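Local coordinates for glycoside hydrolase family 31 (Trueperella pyogenes, PDB 5I0F), which degrades cycloalternan, a cyclic glucose oligosaccharide, probably by a retaining glycosidase mechanism that passes through a covalent glycosyl-enzyme intermediate, at residues 179-185 / 545-550; 213-217 / 276-280; 340-346 / 358-362; 374-378 / 459-463. All coordinates share one frame; numbering follows the deposited sequence.

From the N terminus, the chain first reaches 179-185, just after strand 174-179. Its partner, in helix 537-551 of the barrel, comes 360 residues later, so interaction 1 ties the sheets before the barrel to a barrel helix. It closes the longest loop and encloses the other three contacts. Interaction 2 closes a short loop within it, joining strand 212-219 to helix 273-284. It touches interaction 1 where Gly179 N packs on Met213 CB. The chain then enters the TIM barrel. Interaction 3 closes a small hairpin-like loop after strand 326-329. Interaction 4 follows in series and ties helix 370-379 to the loop before strand 463-466. Phe341 and Leu459 pack together, joining interactions 3 and 4.

Interaction 1 of 4, residues 179-185 / 545-550; sequences GERYDQL and TAGITA
Thr549 and Arg181 meet through one nearly straight hydrogen bond. Arg181 N donates to Thr549 OG1 over 2.8 Å, with an angle of 171° at the hydrogen. The threonine hydroxyl sits between its own backbone N and carbonyl carbon (chi1 56°), which turns it to the loop. The same rotamer sends Thr549 CG2 to Leu185, whose CD1 lies 4.0 Å from it. Leu185 CD1 also reaches Ile548 CG2 at 3.8 Å, and these two side chains cross at about a right angle. Thr545 points its methyl at the bend of the loop: CG2 lies 3.6 Å from Gln184 C. Ala546 CB meets two side chains. It sits over one face of the Tyr182 ring, 4.0 Å from the centroid and offset toward the rim, in a CH-pi contact. It also meets Glu180 CG at 3.7 Å. The Glu180 chain is extended, with CG anti to the backbone N (chi1 176°). It therefore runs past the helix, and OE2 bonds to Trp558 NE1. Tyr182 OH bonds to Ala530 O, which fixes the far end of the ring. Arg181 turns its guanidinium from the helix to Asp193 O and Phe178 O. The contact is buried. It is a loop wrapped on a barrel helix, and it fastens the beta-rich region before the barrel to helix 537-551 of the family 31 TIM barrel.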
loop_
_atom_site.group_PDB
_atom_site.type_symbol
_atom_site.label_atom_id
_atom_site.label_comp_id
_atom_site.label_asym_id
_atom_site.label_seq_id
_atom_site.Cartn_x
_atom_site.Cartn_y
_atom_site.Cartn_z
ATOM N N GLY A 179 -0.130 -0.935 -10.738
ATOM C CA GLY A 179 0.518 -0.391 -9.557
ATOM C C GLY A 179 1.624 -1.299 -9.054
ATOM O O GLY A 179 2.206 -2.079 -9.802
ATOM N N GLU A 180 1.912 -1.187 -7.761
ATOM C CA GLU A 180 2.960 -2.009 -7.138
ATOM C C GLU A 180 2.425 -3.440 -6.941
ATOM O O GLU A 180 1.432 -3.655 -6.229
ATOM C CB GLU A 180 3.387 -1.371 -5.821
ATOM C CG GLU A 180 4.412 -2.158 -4.988
ATOM C CD GLU A 180 4.664 -1.510 -3.649
ATOM O OE1 GLU A 180 3.667 -1.030 -3.026
ATOM O OE2 GLU A 180 5.852 -1.474 -3.197
ATOM N N ARG A 181 3.086 -4.410 -7.574
ATOM C CA ARG A 181 2.677 -5.808 -7.480
ATOM C C ARG A 181 3.842 -6.655 -7.012
ATOM O O ARG A 181 4.990 -6.377 -7.334
ATOM C CB ARG A 181 2.122 -6.324 -8.824
ATOM C CG ARG A 181 0.925 -5.543 -9.347
ATOM C CD ARG A 181 -0.322 -5.895 -8.549
ATOM N NE ARG A 181 -1.372 -4.906 -8.694
ATOM C CZ ARG A 181 -2.629 -5.056 -8.263
ATOM N NH1 ARG A 181 -3.042 -6.174 -7.666
ATOM N NH2 ARG A 181 -3.480 -4.064 -8.448
ATOM N N TYR A 182 3.526 -7.696 -6.247
ATOM C CA TYR A 182 4.513 -8.477 -5.509
ATOM C C TYR A 182 4.698 -9.908 -6.012
ATOM O O TYR A 182 5.582 -10.619 -5.541
ATOM C CB TYR A 182 4.069 -8.547 -4.043
ATOM C CG TYR A 182 4.051 -7.210 -3.340
ATOM C CD1 TYR A 182 2.980 -6.323 -3.502
ATOM C CD2 TYR A 182 5.067 -6.849 -2.474
ATOM C CE1 TYR A 182 2.955 -5.097 -2.848
ATOM C CE2 TYR A 182 5.039 -5.642 -1.828
ATOM C CZ TYR A 182 3.969 -4.775 -2.015
ATOM O OH TYR A 182 3.920 -3.581 -1.349
ATOM N N ASP A 183 3.860 -10.329 -6.946
ATOM C CA ASP A 183 3.806 -11.722 -7.375
ATOM C C ASP A 183 4.621 -11.943 -8.613
ATOM O O ASP A 183 5.478 -12.822 -8.627
ATOM C CB ASP A 183 2.361 -12.253 -7.516
ATOM C CG ASP A 183 1.415 -11.341 -8.305
ATOM O OD1 ASP A 183 1.815 -10.273 -8.826
ATOM O OD2 ASP A 183 0.227 -11.734 -8.409
ATOM N N GLN A 184 4.378 -11.162 -9.659
ATOM C CA GLN A 184 5.178 -11.288 -10.886
ATOM C C GLN A 184 5.097 -10.021 -11.710
ATOM O O GLN A 184 4.144 -9.222 -11.581
ATOM C CB GLN A 184 4.753 -12.526 -11.711
ATOM C CG GLN A 184 3.271 -12.615 -11.990
ATOM C CD GLN A 184 2.848 -13.983 -12.553
ATOM O OE1 GLN A 184 2.876 -14.991 -11.869
ATOM N NE2 GLN A 184 2.437 -13.997 -13.787
ATOM N N LEU A 185 6.111 -9.833 -12.548
ATOM C CA LEU A 185 6.199 -8.649 -13.410
ATOM C C LEU A 185 5.114 -8.645 -14.489
ATOM O O LEU A 185 4.394 -7.647 -14.662
ATOM C CB LEU A 185 7.578 -8.576 -14.077
ATOM C CG LEU A 185 7.837 -7.491 -15.130
ATOM C CD1 LEU A 185 7.721 -6.125 -14.504
ATOM C CD2 LEU A 185 9.203 -7.656 -15.789
ATOM N N THR A 545 10.244 -7.380 -7.408
ATOM C CA THR A 545 9.068 -7.269 -8.248
ATOM C C THR A 545 8.231 -6.022 -7.923
ATOM O O THR A 545 7.818 -5.265 -8.832
ATOM C CB THR A 545 8.233 -8.564 -8.176
ATOM O OG1 THR A 545 9.068 -9.667 -8.568
ATOM C CG2 THR A 545 7.023 -8.517 -9.095
ATOM N N ALA A 546 8.032 -5.782 -6.644
ATOM C CA ALA A 546 7.291 -4.606 -6.194
ATOM C C ALA A 546 7.926 -3.303 -6.681
ATOM O O ALA A 546 7.222 -2.409 -7.147
ATOM C CB ALA A 546 7.143 -4.627 -4.693
ATOM N N GLY A 547 9.249 -3.207 -6.615
ATOM C CA GLY A 547 9.924 -1.984 -7.030
ATOM C C GLY A 547 9.886 -1.739 -8.527
ATOM O O GLY A 547 9.688 -0.619 -8.962
ATOM N N ILE A 548 10.075 -2.804 -9.310
ATOM C CA ILE A 548 10.025 -2.721 -10.763
ATOM C C ILE A 548 8.618 -2.366 -11.245
ATOM O O ILE A 548 8.459 -1.475 -12.100
ATOM C CB ILE A 548 10.518 -4.032 -11.414
ATOM C CG1 ILE A 548 11.965 -4.287 -11.000
ATOM C CG2 ILE A 548 10.388 -3.973 -12.939
ATOM C CD1 ILE A 548 12.467 -5.667 -11.357
ATOM N N THR A 549 7.600 -3.031 -10.680
ATOM C CA THR A 549 6.231 -2.783 -11.074
ATOM C C THR A 549 5.779 -1.391 -10.619
ATOM O O THR A 549 5.113 -0.692 -11.388
ATOM C CB THR A 549 5.254 -3.865 -10.586
ATOM O OG1 THR A 549 5.324 -4.036 -9.172
ATOM C CG2 THR A 549 5.546 -5.187 -11.259
ATOM N N ALA A 550 6.180 -0.976 -9.413
ATOM C CA ALA A 550 5.837 0.372 -8.941
ATOM C C ALA A 550 6.475 1.415 -9.887
ATOM O O ALA A 550 5.814 2.372 -10.303
ATOM C CB ALA A 550 6.294 0.577 -7.508
#

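Interaction 2 of 4, residues 213-217 / 276-280; sequences MPFAQ and VLNGF
A helix packed along a strand of a beta-sheet makes this contact. Strand 215-217 belongs to the mixed sheet before the TIM barrel, and helix 276-280 runs nearly antiparallel to it, at 163°, with the axes 9.3 Å apart. Phe215 and Phe280 form the centre. Their rings make an offset stack with planes only 3° apart and centroids 3.9 Å apart. Both have CG anti to the backbone N (Phe215 chi1 155°), and each sends its ring across the gap. The overlap is deep: Phe215 CB stands over the face of the Phe280 ring, and Phe280 CB over that of Phe215. Phe215 CD1 comes to 3.5 Å from Phe280 CG. Met213 approaches Phe280 differently. Its SD lies in the ring plane at the edge, 3.7 Å from CE2, as a Met-aromatic contact. His229 meets Phe280 edge-to-face from strand 225-230. Farther along, Gln217 CB packs on Val276 CG1 at 3.9 Å. The Gln217 amide nitrogen turns to Ala552 O and Val176 O, so its polar end is held by other parts of the chain. The residues that touch are all buried. This is alpha/beta packing, with an aromatic stack between strand 212-219 and helix 273-284.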
loop_
_atom_site.group_PDB
_atom_site.type_symbol
_atom_site.label_atom_id
_atom_site.label_comp_id
_atom_site.label_asym_id
_atom_site.label_seq_id
_atom_site.Cartn_x
_atom_site.Cartn_y
_atom_site.Cartn_z
ATOM N N MET A 213 -3.156 0.535 -8.977
ATOM C CA MET A 213 -3.648 1.549 -9.934
ATOM C C MET A 213 -4.450 0.864 -11.034
ATOM O O MET A 213 -4.131 -0.262 -11.419
ATOM C CB MET A 213 -2.494 2.333 -10.548
ATOM C CG MET A 213 -1.718 3.194 -9.557
ATOM S SD MET A 213 -0.477 4.174 -10.388
ATOM C CE MET A 213 0.553 4.704 -9.015
ATOM N N PRO A 214 -5.504 1.527 -11.546
ATOM C CA PRO A 214 -6.283 0.930 -12.630
ATOM C C PRO A 214 -5.685 1.272 -13.999
ATOM O O PRO A 214 -6.345 1.893 -14.836
ATOM C CB PRO A 214 -7.667 1.531 -12.420
ATOM C CG PRO A 214 -7.376 2.913 -11.872
ATOM C CD PRO A 214 -6.163 2.730 -10.999
ATOM N N PHE A 215 -4.461 0.812 -14.214
ATOM C CA PHE A 215 -3.643 1.166 -15.383
ATOM C C PHE A 215 -2.678 0.037 -15.644
ATOM O O PHE A 215 -2.162 -0.565 -14.687
ATOM C CB PHE A 215 -2.833 2.464 -15.144
ATOM C CG PHE A 215 -1.574 2.571 -15.995
ATOM C CD1 PHE A 215 -1.637 3.035 -17.299
ATOM C CD2 PHE A 215 -0.341 2.189 -15.493
ATOM C CE1 PHE A 215 -0.500 3.104 -18.085
ATOM C CE2 PHE A 215 0.807 2.250 -16.281
ATOM C CZ PHE A 215 0.724 2.733 -17.573
ATOM N N ALA A 216 -2.413 -0.235 -16.918
ATOM C CA ALA A 216 -1.331 -1.145 -17.321
ATOM C C ALA A 216 -0.858 -0.826 -18.728
ATOM O O ALA A 216 -1.598 -0.265 -19.529
ATOM C CB ALA A 216 -1.794 -2.593 -17.244
ATOM N N GLN A 217 0.382 -1.187 -19.016
ATOM C CA GLN A 217 0.917 -1.108 -20.368
ATOM C C GLN A 217 1.009 -2.512 -20.933
ATOM O O GLN A 217 1.137 -3.495 -20.188
ATOM C CB GLN A 217 2.253 -0.355 -20.420
ATOM C CG GLN A 217 3.403 -0.927 -19.634
ATOM C CD GLN A 217 3.958 0.092 -18.630
ATOM O OE1 GLN A 217 4.652 1.045 -18.995
ATOM N NE2 GLN A 217 3.634 -0.104 -17.360
ATOM N N VAL A 276 3.897 5.504 -23.646
ATOM C CA VAL A 276 2.701 5.052 -22.925
ATOM C C VAL A 276 2.719 5.494 -21.470
ATOM O O VAL A 276 1.734 6.088 -20.958
ATOM C CB VAL A 276 2.528 3.525 -23.016
ATOM C CG1 VAL A 276 1.395 3.037 -22.113
ATOM C CG2 VAL A 276 2.277 3.123 -24.462
ATOM N N LEU A 277 3.833 5.230 -20.794
ATOM C CA LEU A 277 3.957 5.652 -19.403
ATOM C C LEU A 277 3.840 7.167 -19.288
ATOM O O LEU A 277 3.117 7.649 -18.404
ATOM C CB LEU A 277 5.228 5.117 -18.736
ATOM C CG LEU A 277 5.481 5.505 -17.271
ATOM C CD1 LEU A 277 4.359 5.041 -16.342
ATOM C CD2 LEU A 277 6.811 4.911 -16.827
ATOM N N ASN A 278 4.445 7.922 -20.206
ATOM C CA ASN A 278 4.260 9.378 -20.199
ATOM C C ASN A 278 2.825 9.837 -20.383
ATOM O O ASN A 278 2.407 10.830 -19.785
ATOM C CB ASN A 278 5.136 10.070 -21.237
ATOM C CG ASN A 278 6.489 10.392 -20.695
ATOM O OD1 ASN A 278 6.645 11.289 -19.860
ATOM N ND2 ASN A 278 7.475 9.669 -21.151
ATOM N N GLY A 279 2.076 9.124 -21.209
ATOM C CA GLY A 279 0.657 9.409 -21.364
ATOM C C GLY A 279 -0.057 9.319 -20.033
ATOM O O GLY A 279 -0.808 10.230 -19.644
ATOM N N PHE A 280 0.180 8.217 -19.335
ATOM C CA PHE A 280 -0.397 8.005 -18.007
ATOM C C PHE A 280 0.032 9.081 -17.000
ATOM O O PHE A 280 -0.814 9.679 -16.308
ATOM C CB PHE A 280 -0.072 6.598 -17.520
ATOM C CG PHE A 280 -0.686 6.259 -16.170
ATOM C CD1 PHE A 280 -2.041 6.482 -15.916
ATOM C CD2 PHE A 280 0.098 5.717 -15.156
ATOM C CE1 PHE A 280 -2.595 6.183 -14.671
ATOM C CE2 PHE A 280 -0.456 5.394 -13.917
ATOM C CZ PHE A 280 -1.808 5.631 -13.677
#

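Interaction 3 of 4, residues 340-346 / 358-362; sequences IFRDARY and DFTYP
Phe359, Arg345 and Pro362 lose the most surface here. Arg345 supplies the backbone link. It pairs with Thr360 as a single antiparallel hydrogen-bonded bridge. Arg345 N donates to Thr360 O over 2.8 Å, and Thr360 N returns the bond to Arg345 O over 2.9 Å. Both bonds are close to straight, at 171° and 170°. The Arg345 side chain starts beside Thr360, with CB 3.7 Å from Thr360 O, and then leads away from the contact.

Phe359 fills the inner side. Its CG is anti to the carbonyl carbon (chi1 -59°), and this carries the ring to Ile340 and Tyr346. Ile340 CG2 meets Phe359 CE1 at 3.7 Å, the two side chains crossing at about a right angle. Tyr346 runs beside Phe359 in the same direction. Its CD1 lies in the plane of the Phe359 ring, at the edge. His354 touches both rings, and Tyr454 meets Phe359 from helix 453-457.

Pro362 ends the contact. Its CD lies 3.1 Å from Asp343 O, within the type II turn from Phe341 to Ala344. Next to it, Ala344 CB packs on Tyr361 CE1 at 3.5 Å. One water joins Phe341 N to Tyr361 OH, 2.9 Å from the hydroxyl, and lies over a face of the Phe359 ring.

The two backbone bonds thus set the register of the two loop segments at Arg345 and Thr360. Phe359 packs against Ile340 on the buried side, with Tyr346 at its edge. The water, which accepts from Phe341 N, helps tie the turn 341-344 to Tyr361.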
loop_
_atom_site.group_PDB
_atom_site.type_symbol
_atom_site.label_atom_id
_atom_site.label_comp_id
_atom_site.label_asym_id
_atom_site.label_seq_id
_atom_site.Cartn_x
_atom_site.Cartn_y
_atom_site.Cartn_z
ATOM N N ILE A 340 3.004 15.181 20.013
ATOM C CA ILE A 340 3.855 15.664 21.102
ATOM C C ILE A 340 4.857 14.572 21.472
ATOM O O ILE A 340 4.463 13.428 21.629
ATOM C CB ILE A 340 2.980 15.981 22.326
ATOM C CG1 ILE A 340 1.933 17.056 21.934
ATOM C CG2 ILE A 340 3.833 16.387 23.525
ATOM C CD1 ILE A 340 0.896 17.339 22.972
ATOM N N PHE A 341 6.131 14.947 21.636
ATOM C CA PHE A 341 7.179 14.014 22.052
ATOM C C PHE A 341 6.891 13.383 23.434
ATOM O O PHE A 341 6.372 14.056 24.343
ATOM C CB PHE A 341 8.556 14.704 22.076
ATOM C CG PHE A 341 9.288 14.699 20.751
ATOM C CD1 PHE A 341 9.062 15.687 19.801
ATOM C CD2 PHE A 341 10.213 13.702 20.453
ATOM C CE1 PHE A 341 9.734 15.693 18.597
ATOM C CE2 PHE A 341 10.892 13.702 19.244
ATOM C CZ PHE A 341 10.653 14.701 18.311
ATOM N N ARG A 342 7.213 12.100 23.593
ATOM C CA ARG A 342 6.943 11.407 24.851
ATOM C C ARG A 342 7.613 12.133 26.034
ATOM O O ARG A 342 8.764 12.590 25.916
ATOM C CB ARG A 342 7.391 9.950 24.827
ATOM C CG ARG A 342 6.870 9.141 26.001
ATOM C CD ARG A 342 6.934 7.653 25.720
ATOM N NE ARG A 342 8.292 7.151 25.436
ATOM C CZ ARG A 342 9.118 6.543 26.304
ATOM N NH1 ARG A 342 10.309 6.111 25.886
ATOM N NH2 ARG A 342 8.800 6.367 27.586
ATOM N N ASP A 343 6.861 12.231 27.138
ATOM C CA ASP A 343 7.263 12.917 28.401
ATOM C C ASP A 343 7.308 14.443 28.379
ATOM O O ASP A 343 7.597 15.054 29.415
ATOM C CB ASP A 343 8.598 12.368 28.971
ATOM C CG ASP A 343 8.529 10.886 29.330
ATOM O OD1 ASP A 343 7.436 10.396 29.696
ATOM O OD2 ASP A 343 9.586 10.217 29.231
ATOM N N ALA A 344 7.025 15.087 27.248
ATOM C CA ALA A 344 6.998 16.549 27.211
ATOM C C ALA A 344 5.895 17.052 28.121
ATOM O O ALA A 344 4.863 16.402 28.253
ATOM C CB ALA A 344 6.785 17.059 25.779
ATOM N N ARG A 345 6.141 18.181 28.768
ATOM C CA ARG A 345 5.165 18.836 29.642
ATOM C C ARG A 345 4.670 20.136 29.013
ATOM O O ARG A 345 5.415 20.834 28.329
ATOM C CB ARG A 345 5.773 19.098 31.025
ATOM C CG ARG A 345 6.238 17.817 31.718
ATOM C CD ARG A 345 6.661 18.019 33.149
ATOM N NE ARG A 345 5.515 18.341 33.999
ATOM C CZ ARG A 345 5.582 18.883 35.219
ATOM N NH1 ARG A 345 4.455 19.130 35.885
ATOM N NH2 ARG A 345 6.748 19.197 35.788
ATOM N N TYR A 346 3.418 20.468 29.290
ATOM C CA TYR A 346 2.744 21.589 28.637
ATOM C C TYR A 346 1.430 21.895 29.360
ATOM O O TYR A 346 0.888 21.058 30.082
ATOM C CB TYR A 346 2.439 21.243 27.163
ATOM C CG TYR A 346 1.747 19.904 27.023
ATOM C CD1 TYR A 346 2.485 18.721 26.889
ATOM C CD2 TYR A 346 0.358 19.804 27.071
ATOM C CE1 TYR A 346 1.859 17.481 26.799
ATOM C CE2 TYR A 346 -0.280 18.573 26.973
ATOM C CZ TYR A 346 0.474 17.413 26.836
ATOM O OH TYR A 346 -0.137 16.201 26.744
ATOM N N ASP A 358 5.510 26.013 23.841
ATOM C CA ASP A 358 4.585 25.398 24.802
ATOM C C ASP A 358 5.205 24.288 25.647
ATOM O O ASP A 358 4.647 23.917 26.665
ATOM C CB ASP A 358 3.366 24.772 24.110
ATOM C CG ASP A 358 2.498 25.779 23.388
ATOM O OD1 ASP A 358 2.634 27.007 23.588
ATOM O OD2 ASP A 358 1.632 25.305 22.617
ATOM N N PHE A 359 6.307 23.707 25.197
ATOM C CA PHE A 359 6.789 22.474 25.776
ATOM C C PHE A 359 8.038 22.645 26.616
ATOM O O PHE A 359 8.953 23.360 26.234
ATOM C CB PHE A 359 7.056 21.450 24.689
ATOM C CG PHE A 359 5.851 21.132 23.869
ATOM C CD1 PHE A 359 4.807 20.374 24.405
ATOM C CD2 PHE A 359 5.718 21.639 22.573
ATOM C CE1 PHE A 359 3.671 20.087 23.660
ATOM C CE2 PHE A 359 4.586 21.352 21.817
ATOM C CZ PHE A 359 3.554 20.585 22.368
ATOM N N THR A 360 8.040 21.956 27.752
ATOM C CA THR A 360 9.211 21.756 28.582
ATOM C C THR A 360 9.515 20.273 28.587
ATOM O O THR A 360 8.600 19.448 28.709
ATOM C CB THR A 360 8.941 22.225 30.020
ATOM O OG1 THR A 360 8.528 23.587 29.982
ATOM C CG2 THR A 360 10.191 22.149 30.860
ATOM N N TYR A 361 10.798 19.934 28.447
ATOM C CA TYR A 361 11.219 18.543 28.282
ATOM C C TYR A 361 12.037 18.159 29.520
ATOM O O TYR A 361 13.105 18.733 29.742
ATOM C CB TYR A 361 12.019 18.387 26.982
ATOM C CG TYR A 361 11.230 18.749 25.745
ATOM C CD1 TYR A 361 10.370 17.835 25.149
ATOM C CD2 TYR A 361 11.336 20.015 25.160
ATOM C CE1 TYR A 361 9.645 18.164 24.017
ATOM C CE2 TYR A 361 10.602 20.360 24.036
ATOM C CZ TYR A 361 9.752 19.420 23.467
ATOM O OH TYR A 361 9.018 19.739 22.363
ATOM N N PRO A 362 11.538 17.214 30.341
ATOM C CA PRO A 362 12.266 16.868 31.557
ATOM C C PRO A 362 13.645 16.292 31.266
ATOM O O PRO A 362 13.777 15.446 30.369
ATOM C CB PRO A 362 11.390 15.788 32.214
ATOM C CG PRO A 362 10.059 15.888 31.570
ATOM C CD PRO A 362 10.299 16.431 30.199
HETATM O O HOH W 1 6.820 17.953 21.725
#

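Interaction 4 of 4, residues 374-378 / 459-463; sequences IRELH and LDIDG
Ile374 and His378 lie one turn apart on helix 370-379 of the TIM barrel, and both face the loop that leads into barrel strand 463-466. The tight part combines Ile374, set against Leu459 and Ile461, with the His378-Asp462 bond. Ile374 CD1 lies 3.4 Å from Leu459 O, 3.7 Å from Ile461 CG2 and 4.0 Å from Leu459 CB. Its CG1 is anti to the carbonyl carbon (chi1 -62°), which puts CD1 over the loop. Leu459 also packs on Phe341 and Tyr454. Beside this patch, His378 NE2 donates to Asp462 OD2 over 2.7 Å, with an angle of 168°. The bond lies in the ring plane and uses the syn lone pair of OD2, while the ring and carboxylate planes stand 56° apart. OD2 also accepts from Val384 N in strand 383-388, so two donors grip it.

The other edge of the ring is looser. There a water lies between His378 and Asp460, whose OD1 forms a salt bridge to Lys509. The lysine would probably help keep Asp460 ionised. Ile374 O lies above one face of the His378 ring. The water is 2.7 Å from His378 ND1 and donates to Asp460 OD2 at 3.3 Å.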
loop_
_atom_site.group_PDB
_atom_site.type_symbol
_atom_site.label_atom_id
_atom_site.label_comp_id
_atom_site.label_asym_id
_atom_site.label_seq_id
_atom_site.Cartn_x
_atom_site.Cartn_y
_atom_site.Cartn_z
ATOM N N ILE A 374 17.874 17.222 16.882
ATOM C CA ILE A 374 17.723 17.544 15.463
ATOM C C ILE A 374 18.843 18.487 14.986
ATOM O O ILE A 374 19.434 18.262 13.937
ATOM C CB ILE A 374 16.305 18.087 15.145
ATOM C CG1 ILE A 374 15.249 17.001 15.459
ATOM C CG2 ILE A 374 16.198 18.492 13.674
ATOM C CD1 ILE A 374 13.872 17.504 15.818
ATOM N N ARG A 375 19.144 19.520 15.769
ATOM C CA ARG A 375 20.220 20.435 15.428
ATOM C C ARG A 375 21.556 19.678 15.272
ATOM O O ARG A 375 22.296 19.883 14.311
ATOM C CB ARG A 375 20.334 21.538 16.497
ATOM C CG ARG A 375 21.446 22.552 16.282
ATOM C CD ARG A 375 21.687 23.444 17.508
ATOM N NE ARG A 375 22.244 22.660 18.620
ATOM C CZ ARG A 375 21.650 22.410 19.793
ATOM N NH1 ARG A 375 20.454 22.921 20.109
ATOM N NH2 ARG A 375 22.279 21.644 20.683
ATOM N N GLU A 376 21.861 18.819 16.234
ATOM C CA GLU A 376 23.118 18.095 16.214
ATOM C C GLU A 376 23.171 17.079 15.091
ATOM O O GLU A 376 24.220 16.920 14.465
ATOM C CB GLU A 376 23.415 17.435 17.576
ATOM C CG GLU A 376 23.650 18.433 18.720
ATOM C CD GLU A 376 24.743 19.474 18.453
ATOM O OE1 GLU A 376 25.829 19.089 17.962
ATOM O OE2 GLU A 376 24.514 20.674 18.753
ATOM N N LEU A 377 22.061 16.395 14.827
ATOM C CA LEU A 377 22.016 15.495 13.675
ATOM C C LEU A 377 22.186 16.278 12.362
ATOM O O LEU A 377 23.009 15.875 11.516
ATOM C CB LEU A 377 20.778 14.607 13.725
ATOM C CG LEU A 377 20.845 13.553 14.844
ATOM C CD1 LEU A 377 19.581 12.734 14.840
ATOM C CD2 LEU A 377 22.033 12.616 14.769
ATOM N N HIS A 378 21.546 17.451 12.257
ATOM C CA HIS A 378 21.756 18.315 11.091
ATOM C C HIS A 378 23.222 18.699 10.900
ATOM O O HIS A 378 23.702 18.684 9.778
ATOM C CB HIS A 378 20.881 19.571 11.127
ATOM C CG HIS A 378 19.442 19.307 10.797
ATOM N ND1 HIS A 378 18.453 20.241 11.007
ATOM C CD2 HIS A 378 18.829 18.219 10.265
ATOM C CE1 HIS A 378 17.289 19.736 10.632
ATOM N NE2 HIS A 378 17.491 18.520 10.160
ATOM N N LEU A 459 10.829 22.740 15.631
ATOM C CA LEU A 459 11.827 21.680 15.855
ATOM C C LEU A 459 12.721 21.352 14.642
ATOM O O LEU A 459 13.796 20.772 14.813
ATOM C CB LEU A 459 11.145 20.420 16.376
ATOM C CG LEU A 459 10.499 20.550 17.751
ATOM C CD1 LEU A 459 9.941 19.194 18.191
ATOM C CD2 LEU A 459 11.466 21.081 18.788
ATOM N N ASP A 460 12.281 21.739 13.443
ATOM C CA ASP A 460 13.070 21.675 12.211
ATOM C C ASP A 460 13.216 20.252 11.646
ATOM O O ASP A 460 14.211 19.949 11.014
ATOM C CB ASP A 460 14.437 22.365 12.389
ATOM C CG ASP A 460 15.078 22.794 11.064
ATOM O OD1 ASP A 460 14.351 23.145 10.100
ATOM O OD2 ASP A 460 16.332 22.781 10.998
ATOM N N ILE A 461 12.213 19.393 11.827
ATOM C CA ILE A 461 12.251 18.092 11.167
ATOM C C ILE A 461 12.133 18.236 9.645
ATOM O O ILE A 461 11.689 19.267 9.119
ATOM C CB ILE A 461 11.200 17.092 11.689
ATOM C CG1 ILE A 461 9.799 17.459 11.277
ATOM C CG2 ILE A 461 11.283 16.914 13.203
ATOM C CD1 ILE A 461 8.846 16.309 11.476
ATOM N N ASP A 462 12.543 17.183 8.940
ATOM C CA ASP A 462 12.745 17.236 7.503
ATOM C C ASP A 462 11.711 16.447 6.696
ATOM O O ASP A 462 11.739 16.462 5.462
ATOM C CB ASP A 462 14.127 16.694 7.196
ATOM C CG ASP A 462 15.199 17.456 7.920
ATOM O OD1 ASP A 462 15.410 18.597 7.527
ATOM O OD2 ASP A 462 15.818 16.914 8.875
ATOM N N GLY A 463 10.819 15.747 7.372
ATOM C CA GLY A 463 9.812 14.984 6.666
ATOM C C GLY A 463 9.048 14.056 7.565
ATOM O O GLY A 463 9.307 13.989 8.787
HETATM O O HOH W 2 19.466 22.567 11.944
#